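Local coordinates for hypothetical protein PH1136 (Pyrococcus horikoshii, PDB 1IXL), which is of unknown function but adopts the hot-dog fold of the thioesterase superfamily and may hydrolyse acyl-CoA thioesters, at residues A[14-19]-A[30-35]; A[72-78]-A[114-120]; A[78-82]-A[109-114]. All blocks are in the same frame, centred on the assembly; numbering follows the deposited sequence.

Contact 1: residues A[14-19]-A[30-35]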
loop_
_atom_site.group_PDB
_atom_site.type_symbol
_atom_site.label_atom_id
_atom_site.label_comp_id
_atom_site.label_asym_id
_atom_site.label_seq_id
_atom_site.Cartn_x
_atom_site.Cartn_y
_atom_site.Cartn_z
ATOM N N ARG A 14 -6.095 -2.545 -10.389
ATOM C CA ARG A 14 -6.135 -3.785 -9.635
ATOM C C ARG A 14 -5.023 -4.711 -10.108
ATOM O O ARG A 14 -4.592 -5.602 -9.385
ATOM C CB ARG A 14 -7.502 -4.459 -9.825
ATOM C CG ARG A 14 -8.660 -3.646 -9.261
ATOM C CD ARG A 14 -8.842 -3.893 -7.777
ATOM N NE ARG A 14 -9.689 -2.875 -7.157
ATOM C CZ ARG A 14 -9.239 -1.717 -6.679
ATOM N NH1 ARG A 14 -7.924 -1.411 -6.733
ATOM N NH2 ARG A 14 -10.114 -0.853 -6.166
ATOM N N ILE A 15 -4.557 -4.481 -11.325
ATOM C CA ILE A 15 -3.520 -5.319 -11.919
ATOM C C ILE A 15 -2.094 -4.869 -11.636
ATOM O O ILE A 15 -1.196 -5.702 -11.483
ATOM C CB ILE A 15 -3.698 -5.385 -13.447
ATOM C CG1 ILE A 15 -5.047 -6.017 -13.779
ATOM C CG2 ILE A 15 -2.539 -6.166 -14.088
ATOM C CD1 ILE A 15 -5.336 -7.285 -12.988
ATOM N N LEU A 16 -1.899 -3.557 -11.546
ATOM C CA LEU A 16 -0.559 -2.997 -11.335
ATOM C C LEU A 16 -0.244 -2.604 -9.905
ATOM O O LEU A 16 0.914 -2.575 -9.511
ATOM C CB LEU A 16 -0.366 -1.764 -12.220
ATOM C CG LEU A 16 -0.366 -2.004 -13.724
ATOM C CD1 LEU A 16 -0.512 -0.671 -14.445
ATOM C CD2 LEU A 16 0.928 -2.740 -14.135
ATOM N N VAL A 17 -1.277 -2.325 -9.122
ATOM C CA VAL A 17 -1.070 -1.889 -7.758
ATOM C C VAL A 17 -1.689 -2.828 -6.738
ATOM O O VAL A 17 -1.051 -3.181 -5.745
ATOM C CB VAL A 17 -1.617 -0.436 -7.590
ATOM C CG1 VAL A 17 -1.256 0.125 -6.212
ATOM C CG2 VAL A 17 -1.051 0.441 -8.711
ATOM N N GLY A 18 -2.937 -3.220 -6.956
ATOM C CA GLY A 18 -3.534 -4.134 -6.014
ATOM C C GLY A 18 -5.035 -4.091 -5.864
ATOM O O GLY A 18 -5.697 -3.156 -6.311
ATOM N N LYS A 19 -5.553 -5.131 -5.214
ATOM C CA LYS A 19 -6.978 -5.305 -4.964
ATOM C C LYS A 19 -7.186 -5.279 -3.463
ATOM O O LYS A 19 -6.659 -6.117 -2.740
ATOM C CB LYS A 19 -7.438 -6.658 -5.531
ATOM C CG LYS A 19 -7.126 -6.837 -7.018
ATOM C CD LYS A 19 -7.507 -8.243 -7.513
ATOM C CE LYS A 19 -7.369 -8.358 -9.025
ATOM N NZ LYS A 19 -7.780 -9.705 -9.526
ATOM N N VAL A 30 -4.388 -5.102 1.185
ATOM C CA VAL A 30 -4.489 -5.106 -0.269
ATOM C C VAL A 30 -3.548 -6.191 -0.803
ATOM O O VAL A 30 -2.426 -6.330 -0.329
ATOM C CB VAL A 30 -4.053 -3.740 -0.857
ATOM C CG1 VAL A 30 -4.326 -3.713 -2.349
ATOM C CG2 VAL A 30 -4.781 -2.589 -0.137
ATOM N N GLU A 31 -4.004 -6.958 -1.783
ATOM C CA GLU A 31 -3.177 -8.027 -2.324
ATOM C C GLU A 31 -2.804 -7.748 -3.771
ATOM O O GLU A 31 -3.531 -7.060 -4.501
ATOM C CB GLU A 31 -3.909 -9.369 -2.228
ATOM C CG GLU A 31 -5.280 -9.373 -2.871
ATOM C CD GLU A 31 -5.883 -10.779 -2.968
ATOM O OE1 GLU A 31 -5.744 -11.552 -1.995
ATOM O OE2 GLU A 31 -6.496 -11.097 -4.010
ATOM N N LEU A 32 -1.658 -8.279 -4.181
ATOM C CA LEU A 32 -1.198 -8.084 -5.543
ATOM C C LEU A 32 -0.504 -9.338 -6.057
ATOM O O LEU A 32 0.383 -9.889 -5.392
ATOM C CB LEU A 32 -0.209 -6.913 -5.614
ATOM C CG LEU A 32 0.528 -6.633 -6.936
ATOM C CD1 LEU A 32 -0.453 -6.184 -8.004
ATOM C CD2 LEU A 32 1.567 -5.524 -6.715
ATOM N N GLU A 33 -0.941 -9.788 -7.227
ATOM C CA GLU A 33 -0.327 -10.934 -7.896
ATOM C C GLU A 33 0.693 -10.273 -8.823
ATOM O O GLU A 33 0.321 -9.462 -9.682
ATOM C CB GLU A 33 -1.361 -11.698 -8.736
ATOM C CG GLU A 33 -2.262 -12.622 -7.923
ATOM C CD GLU A 33 -1.506 -13.803 -7.342
ATOM O OE1 GLU A 33 -2.117 -14.570 -6.558
ATOM O OE2 GLU A 33 -0.304 -13.967 -7.678
ATOM N N THR A 34 1.971 -10.570 -8.634
ATOM C CA THR A 34 2.974 -9.959 -9.495
ATOM C C THR A 34 2.942 -10.590 -10.882
ATOM O O THR A 34 2.701 -11.797 -11.016
ATOM C CB THR A 34 4.374 -10.067 -8.890
ATOM O OG1 THR A 34 4.694 -11.437 -8.628
ATOM C CG2 THR A 34 4.442 -9.265 -7.600
ATOM N N ILE A 35 3.155 -9.763 -11.908
ATOM C CA ILE A 35 3.130 -10.216 -13.298
ATOM C C ILE A 35 4.439 -9.980 -14.025
ATOM O O ILE A 35 5.307 -9.231 -13.562
ATOM C CB ILE A 35 1.996 -9.541 -14.120
ATOM C CG1 ILE A 35 2.121 -8.016 -14.037
ATOM C CG2 ILE A 35 0.641 -10.012 -13.607
ATOM C CD1 ILE A 35 1.068 -7.270 -14.873
HETATM O O HOH W 1 -3.398 -8.121 -8.622
HETATM O O HOH W 2 -1.685 -8.307 -11.033
#
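L32 packs its two methyls against the backbone carbonyls of the bend at 14-19 as the chain comes into the edge strand of the hot-dog sheet: CD1 lies 3.6 Å from I15 O, and CD2 lies 3.6 Å from V17 O. With 71 Å² covered, it loses more surface here than any other residue of the two segments. It also touches L54 of helix 48-63, which places it between that helix and the incoming chain. The antiparallel pairing of 19-24 with 27-33 is already in place at K19 and E31, a hydrogen-bonded pair: K19 N donates to E31 O and E31 N to K19 O, both at 2.9 Å and nearly linear (169° and 168°). The carboxylate of E31 forms a salt bridge with K86 on the next strand. G18 makes the approach possible. At its phi/psi of 153/166 a CB would jam against the preceding carbonyl, and it would also clash with V30 CG1. R14 closes the bend through NH1, which donates to G18 O (2.9 Å) and also bonds Y57 of the helix. Beyond the paired residues the segments diverge, and I15 CG2 meets I35 CD1 at 3.9 Å. Water fills the gap: one molecule joins R14 O to E33 N, while a second donates to both I15 O and E33 O, at 2.7 Å from each oxygen.

Contact 2: residues A[72-78]-A[114-120]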
loop_
_atom_site.group_PDB
_atom_site.type_symbol
_atom_site.label_atom_id
_atom_site.label_comp_id
_atom_site.label_asym_id
_atom_site.label_seq_id
_atom_site.Cartn_x
_atom_site.Cartn_y
_atom_site.Cartn_z
ATOM N N LYS A 72 5.517 11.538 2.609
ATOM C CA LYS A 72 6.851 11.002 2.816
ATOM C C LYS A 72 6.758 9.536 3.182
ATOM O O LYS A 72 5.746 9.078 3.729
ATOM C CB LYS A 72 7.517 11.779 3.958
ATOM C CG LYS A 72 8.906 11.343 4.295
ATOM C CD LYS A 72 9.432 12.142 5.496
ATOM C CE LYS A 72 8.735 11.716 6.779
ATOM N NZ LYS A 72 9.575 11.986 7.982
ATOM N N ALA A 73 7.827 8.802 2.899
ATOM C CA ALA A 73 7.861 7.387 3.214
ATOM C C ALA A 73 9.294 6.935 3.437
ATOM O O ALA A 73 10.221 7.461 2.832
ATOM C CB ALA A 73 7.228 6.588 2.070
ATOM N N GLU A 74 9.467 5.986 4.338
ATOM C CA GLU A 74 10.772 5.407 4.596
ATOM C C GLU A 74 10.478 3.919 4.466
ATOM O O GLU A 74 9.565 3.406 5.120
ATOM C CB GLU A 74 11.238 5.754 6.009
ATOM C CG GLU A 74 11.390 7.268 6.205
ATOM C CD GLU A 74 11.465 7.664 7.668
ATOM O OE1 GLU A 74 10.769 7.029 8.499
ATOM O OE2 GLU A 74 12.209 8.623 7.982
ATOM N N VAL A 75 11.203 3.223 3.609
ATOM C CA VAL A 75 10.939 1.798 3.438
ATOM C C VAL A 75 12.229 0.996 3.371
ATOM O O VAL A 75 13.289 1.516 3.002
ATOM C CB VAL A 75 10.132 1.514 2.153
ATOM C CG1 VAL A 75 8.742 2.186 2.232
ATOM C CG2 VAL A 75 10.911 2.005 0.919
ATOM N N ARG A 76 12.131 -0.265 3.760
ATOM C CA ARG A 76 13.256 -1.195 3.723
ATOM C C ARG A 76 12.737 -2.392 2.958
ATOM O O ARG A 76 11.652 -2.916 3.257
ATOM C CB ARG A 76 13.652 -1.671 5.130
ATOM C CG ARG A 76 14.288 -0.617 6.000
ATOM C CD ARG A 76 14.435 -1.095 7.441
ATOM N NE ARG A 76 14.830 0.013 8.305
ATOM C CZ ARG A 76 16.078 0.454 8.419
ATOM N NH1 ARG A 76 17.052 -0.134 7.726
ATOM N NH2 ARG A 76 16.350 1.489 9.208
ATOM N N PHE A 77 13.487 -2.814 1.955
ATOM C CA PHE A 77 13.091 -3.972 1.178
ATOM C C PHE A 77 13.856 -5.088 1.872
ATOM O O PHE A 77 15.076 -5.091 1.892
ATOM C CB PHE A 77 13.532 -3.794 -0.270
ATOM C CG PHE A 77 12.828 -2.658 -0.968
ATOM C CD1 PHE A 77 13.180 -1.330 -0.703
ATOM C CD2 PHE A 77 11.810 -2.911 -1.863
ATOM C CE1 PHE A 77 12.513 -0.275 -1.334
ATOM C CE2 PHE A 77 11.131 -1.856 -2.506
ATOM C CZ PHE A 77 11.493 -0.542 -2.231
ATOM N N THR A 78 13.132 -6.028 2.443
ATOM C CA THR A 78 13.758 -7.086 3.227
ATOM C C THR A 78 14.044 -8.389 2.488
ATOM O O THR A 78 14.985 -9.113 2.843
ATOM C CB THR A 78 12.896 -7.363 4.471
ATOM O OG1 THR A 78 11.578 -7.727 4.058
ATOM C CG2 THR A 78 12.777 -6.091 5.323
ATOM N N VAL A 114 8.496 -8.873 2.965
ATOM C CA VAL A 114 9.346 -8.504 1.835
ATOM C C VAL A 114 9.596 -6.990 1.842
ATOM O O VAL A 114 10.520 -6.506 1.198
ATOM C CB VAL A 114 8.724 -8.930 0.463
ATOM C CG1 VAL A 114 8.516 -10.444 0.440
ATOM C CG2 VAL A 114 7.393 -8.202 0.211
ATOM N N LEU A 115 8.749 -6.246 2.555
ATOM C CA LEU A 115 8.926 -4.803 2.675
ATOM C C LEU A 115 8.317 -4.303 3.978
ATOM O O LEU A 115 7.282 -4.796 4.404
ATOM C CB LEU A 115 8.261 -4.054 1.498
ATOM C CG LEU A 115 8.354 -2.506 1.585
ATOM C CD1 LEU A 115 8.417 -1.921 0.177
ATOM C CD2 LEU A 115 7.152 -1.908 2.364
ATOM N N GLU A 116 8.960 -3.330 4.612
ATOM C CA GLU A 116 8.403 -2.737 5.826
ATOM C C GLU A 116 8.632 -1.241 5.706
ATOM O O GLU A 116 9.683 -0.790 5.227
ATOM C CB GLU A 116 9.085 -3.277 7.105
ATOM C CG GLU A 116 10.617 -3.234 7.071
ATOM C CD GLU A 116 11.270 -3.596 8.399
ATOM O OE1 GLU A 116 10.771 -4.527 9.070
ATOM O OE2 GLU A 116 12.292 -2.957 8.757
ATOM N N GLY A 117 7.660 -0.452 6.136
ATOM C CA GLY A 117 7.863 0.977 6.024
ATOM C C GLY A 117 6.902 1.829 6.804
ATOM O O GLY A 117 5.890 1.330 7.294
ATOM N N LYS A 118 7.253 3.105 6.942
ATOM C CA LYS A 118 6.416 4.082 7.613
ATOM C C LYS A 118 5.974 5.050 6.525
ATOM O O LYS A 118 6.804 5.537 5.755
ATOM C CB LYS A 118 7.195 4.848 8.677
ATOM C CG LYS A 118 7.463 4.051 9.937
ATOM C CD LYS A 118 7.673 4.980 11.133
ATOM C CE LYS A 118 8.304 4.216 12.293
ATOM N NZ LYS A 118 7.957 2.763 12.230
ATOM N N PHE A 119 4.674 5.302 6.443
ATOM C CA PHE A 119 4.132 6.208 5.438
ATOM C C PHE A 119 3.457 7.389 6.150
ATOM O O PHE A 119 2.559 7.198 6.977
ATOM C CB PHE A 119 3.135 5.454 4.549
ATOM C CG PHE A 119 3.777 4.367 3.719
ATOM C CD1 PHE A 119 4.293 3.225 4.322
ATOM C CD2 PHE A 119 3.941 4.532 2.347
ATOM C CE1 PHE A 119 4.979 2.255 3.558
ATOM C CE2 PHE A 119 4.614 3.580 1.584
ATOM C CZ PHE A 119 5.133 2.448 2.185
ATOM N N TYR A 120 3.916 8.598 5.832
ATOM C CA TYR A 120 3.404 9.833 6.429
ATOM C C TYR A 120 2.389 10.399 5.456
ATOM O O TYR A 120 2.742 10.929 4.392
ATOM C CB TYR A 120 4.563 10.813 6.686
ATOM C CG TYR A 120 5.650 10.220 7.556
ATOM C CD1 TYR A 120 6.434 9.166 7.094
ATOM C CD2 TYR A 120 5.873 10.685 8.858
ATOM C CE1 TYR A 120 7.407 8.587 7.895
ATOM C CE2 TYR A 120 6.841 10.110 9.668
ATOM C CZ TYR A 120 7.604 9.061 9.178
ATOM O OH TYR A 120 8.561 8.464 9.957
#
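Strands 68-77 and 112-123 pair antiparallel at the edge of the hot-dog sheet; the axes of the segments 72-77 and 115-120 approach to 4.7 Å, with an angle of 172° between their directions. G117 is the hollow of the pairing. Opposite V75 in a non-hydrogen-bonded pair, it lets the two CA atoms come within 4.1 Å; a CB there would lie 2.6 Å from V75 CG1 and 2.8 Å from E74 O. V75 fills the space left between the side chains of L115 and F119, with CG1 3.6 Å from F119 CZ and CB 4.3 Å from L115 CD1. On this same face A73 CB meets F119 CD2 at 3.9 Å, and L115 CD1 sits over one face of the F77 ring, 4.2 Å from its centroid. Helix 48-63 packs on part of this face, through A73, L115 and F119. The reverse face, with K72, E74, R76, E116, K118 and Y120, is polar. R76 NE and E116 OE2 form a long salt bridge of 3.9 Å. The backbones of this pair exchange two hydrogen bonds, R76 N to E116 O at 2.9 Å and E116 N to R76 O at 3.0 Å. At the far end the Y120 ring is the bump, with K72 laid across it: CE lies 3.4 Å from the ring centroid and NZ 3.8 Å, 15° off the normal, a cation-pi contact. At the ring's edge, Y120 OH donates to E74 OE1 at 3.0 Å.

Contact 3: residues A[78-82]-A[109-114]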
loop_
_atom_site.group_PDB
_atom_site.type_symbol
_atom_site.label_atom_id
_atom_site.label_comp_id
_atom_site.label_asym_id
_atom_site.label_seq_id
_atom_site.Cartn_x
_atom_site.Cartn_y
_atom_site.Cartn_z
ATOM N N THR A 78 13.132 -6.028 2.443
ATOM C CA THR A 78 13.758 -7.086 3.227
ATOM C C THR A 78 14.044 -8.389 2.488
ATOM O O THR A 78 14.985 -9.113 2.843
ATOM C CB THR A 78 12.896 -7.363 4.471
ATOM O OG1 THR A 78 11.578 -7.727 4.058
ATOM C CG2 THR A 78 12.777 -6.091 5.323
ATOM N N LYS A 79 13.236 -8.690 1.482
ATOM C CA LYS A 79 13.409 -9.911 0.665
ATOM C C LYS A 79 13.045 -9.617 -0.781
ATOM O O LYS A 79 12.095 -8.878 -1.037
ATOM C CB LYS A 79 12.498 -11.033 1.147
ATOM C CG LYS A 79 12.865 -11.644 2.477
ATOM C CD LYS A 79 11.891 -12.778 2.775
ATOM C CE LYS A 79 12.475 -13.776 3.766
ATOM N NZ LYS A 79 12.786 -13.118 5.060
ATOM N N PRO A 80 13.788 -10.196 -1.748
ATOM C CA PRO A 80 13.501 -9.964 -3.163
ATOM C C PRO A 80 12.175 -10.592 -3.557
ATOM O O PRO A 80 11.784 -11.623 -3.020
ATOM C CB PRO A 80 14.694 -10.612 -3.866
ATOM C CG PRO A 80 14.985 -11.818 -2.962
ATOM C CD PRO A 80 14.892 -11.169 -1.585
ATOM N N VAL A 81 11.470 -9.964 -4.492
ATOM C CA VAL A 81 10.184 -10.483 -4.937
ATOM C C VAL A 81 10.368 -11.003 -6.355
ATOM O O VAL A 81 11.009 -10.359 -7.186
ATOM C CB VAL A 81 9.089 -9.361 -4.910
ATOM C CG1 VAL A 81 7.806 -9.841 -5.583
ATOM C CG2 VAL A 81 8.799 -8.971 -3.473
ATOM N N LYS A 82 9.807 -12.175 -6.625
ATOM C CA LYS A 82 9.938 -12.799 -7.935
ATOM C C LYS A 82 8.594 -12.855 -8.650
ATOM O O LYS A 82 7.565 -13.034 -8.011
ATOM C CB LYS A 82 10.534 -14.212 -7.745
ATOM C CG LYS A 82 9.894 -15.301 -8.568
ATOM C CD LYS A 82 10.437 -16.689 -8.202
ATOM C CE LYS A 82 11.846 -16.890 -8.715
ATOM N NZ LYS A 82 11.915 -16.804 -10.206
ATOM N N ARG A 109 4.617 -12.167 1.786
ATOM C CA ARG A 109 4.503 -13.170 0.727
ATOM C C ARG A 109 4.280 -14.347 1.672
ATOM O O ARG A 109 5.220 -14.854 2.268
ATOM C CB ARG A 109 5.803 -13.343 -0.056
ATOM C CG ARG A 109 5.715 -14.451 -1.110
ATOM C CD ARG A 109 6.995 -14.497 -1.896
ATOM N NE ARG A 109 8.127 -14.673 -1.002
ATOM C CZ ARG A 109 9.331 -14.166 -1.233
ATOM N NH1 ARG A 109 9.543 -13.453 -2.331
ATOM N NH2 ARG A 109 10.316 -14.361 -0.366
ATOM N N GLU A 110 3.016 -14.725 1.845
ATOM C CA GLU A 110 2.646 -15.761 2.798
ATOM C C GLU A 110 3.069 -15.217 4.169
ATOM O O GLU A 110 2.552 -14.176 4.589
ATOM C CB GLU A 110 3.321 -17.086 2.446
ATOM C CG GLU A 110 2.938 -17.538 1.034
ATOM C CD GLU A 110 3.362 -18.947 0.720
ATOM O OE1 GLU A 110 4.563 -19.255 0.862
ATOM O OE2 GLU A 110 2.490 -19.754 0.321
ATOM N N GLU A 111 4.006 -15.858 4.860
ATOM C CA GLU A 111 4.401 -15.345 6.182
ATOM C C GLU A 111 5.639 -14.459 6.198
ATOM O O GLU A 111 5.933 -13.812 7.199
ATOM C CB GLU A 111 4.627 -16.504 7.166
ATOM C CG GLU A 111 3.381 -17.291 7.523
ATOM C CD GLU A 111 2.282 -16.408 8.068
ATOM O OE1 GLU A 111 1.691 -15.640 7.274
ATOM O OE2 GLU A 111 2.015 -16.478 9.291
ATOM N N GLU A 112 6.367 -14.427 5.093
ATOM C CA GLU A 112 7.583 -13.633 5.022
ATOM C C GLU A 112 7.336 -12.153 4.739
ATOM O O GLU A 112 6.487 -11.799 3.927
ATOM C CB GLU A 112 8.488 -14.149 3.911
ATOM C CG GLU A 112 8.609 -15.648 3.793
ATOM C CD GLU A 112 9.143 -16.043 2.424
ATOM O OE1 GLU A 112 8.371 -16.619 1.617
ATOM O OE2 GLU A 112 10.325 -15.759 2.148
ATOM N N VAL A 113 8.102 -11.300 5.402
ATOM C CA VAL A 113 8.021 -9.868 5.161
ATOM C C VAL A 113 8.985 -9.555 4.004
ATOM O O VAL A 113 10.151 -9.968 4.041
ATOM C CB VAL A 113 8.433 -9.078 6.419
ATOM C CG1 VAL A 113 8.546 -7.593 6.099
ATOM C CG2 VAL A 113 7.380 -9.300 7.530
ATOM N N VAL A 114 8.496 -8.873 2.965
ATOM C CA VAL A 114 9.346 -8.504 1.835
ATOM C C VAL A 114 9.596 -6.990 1.842
ATOM O O VAL A 114 10.520 -6.506 1.198
ATOM C CB VAL A 114 8.724 -8.930 0.463
ATOM C CG1 VAL A 114 8.516 -10.444 0.440
ATOM C CG2 VAL A 114 7.393 -8.202 0.211
HETATM O O HOH W 3 11.134 -6.473 -1.460
HETATM O O HOH W 4 12.856 -13.853 -1.153
#
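K79, V114 and T78 lose the most surface here, 80, 75 and 52 Å². K79 lays its aliphatic chain along the other segment: CB is 4.1 Å from V114 CG1, CD is 3.5 Å from V113 O, and CE is 3.3 Å from E112 OE2. V114 offers both an apolar side chain, its CB 3.9 Å from V81 CG2, and a carbonyl that gathers several donors. T78 N bonds V114 O at 2.9 Å, K79 N reaches it weakly at 3.5 Å, and a water donates to both V114 O and K79 O. The T78 hydroxyl bonds the preceding carbonyl, OG1 donating to V113 O at 2.7 Å. Farther along, R109 NH1 donates to P80 O (3.0 Å) and also forms a salt bridge with D85. R109 NH2 in turn pairs with E112 OE2 at 2.9 Å, tying together the two ends of the turn. Backbone bonds R109 N to E112 O (2.9 Å) and E112 N to R109 O (3.1 Å) close that turn. This is a beta hairpin closed by a type II' turn from R109 to E112, joining strands 100-109 and 112-123 of the hot-dog sheet, with a classic beta bulge at V114 and L115 opposite V107.

All three contacts are partly buried, and all reach the same antiparallel sheet. Contacts 1 and 2 serve its two outermost strands, 19-24 and 68-77, on opposite sides of the chain's centre, with centres about 18 Å apart. Contact 2 is continuous strand pairing with one apolar and one polar face; contact 1 has a single bridge, followed by apolar contacts and bridging waters. Contact 3 lies farther out, its centre about 15 Å from the chain's centre against 10 Å for the others, and mixes backbone and side-chain bonds to carbonyls with bridging waters and the aliphatic packing of K79 and V81. It continues contact 2 through T78 and V114, and touches contact 1 where T34 CG2 packs on V81 CG1 at 4.0 Å.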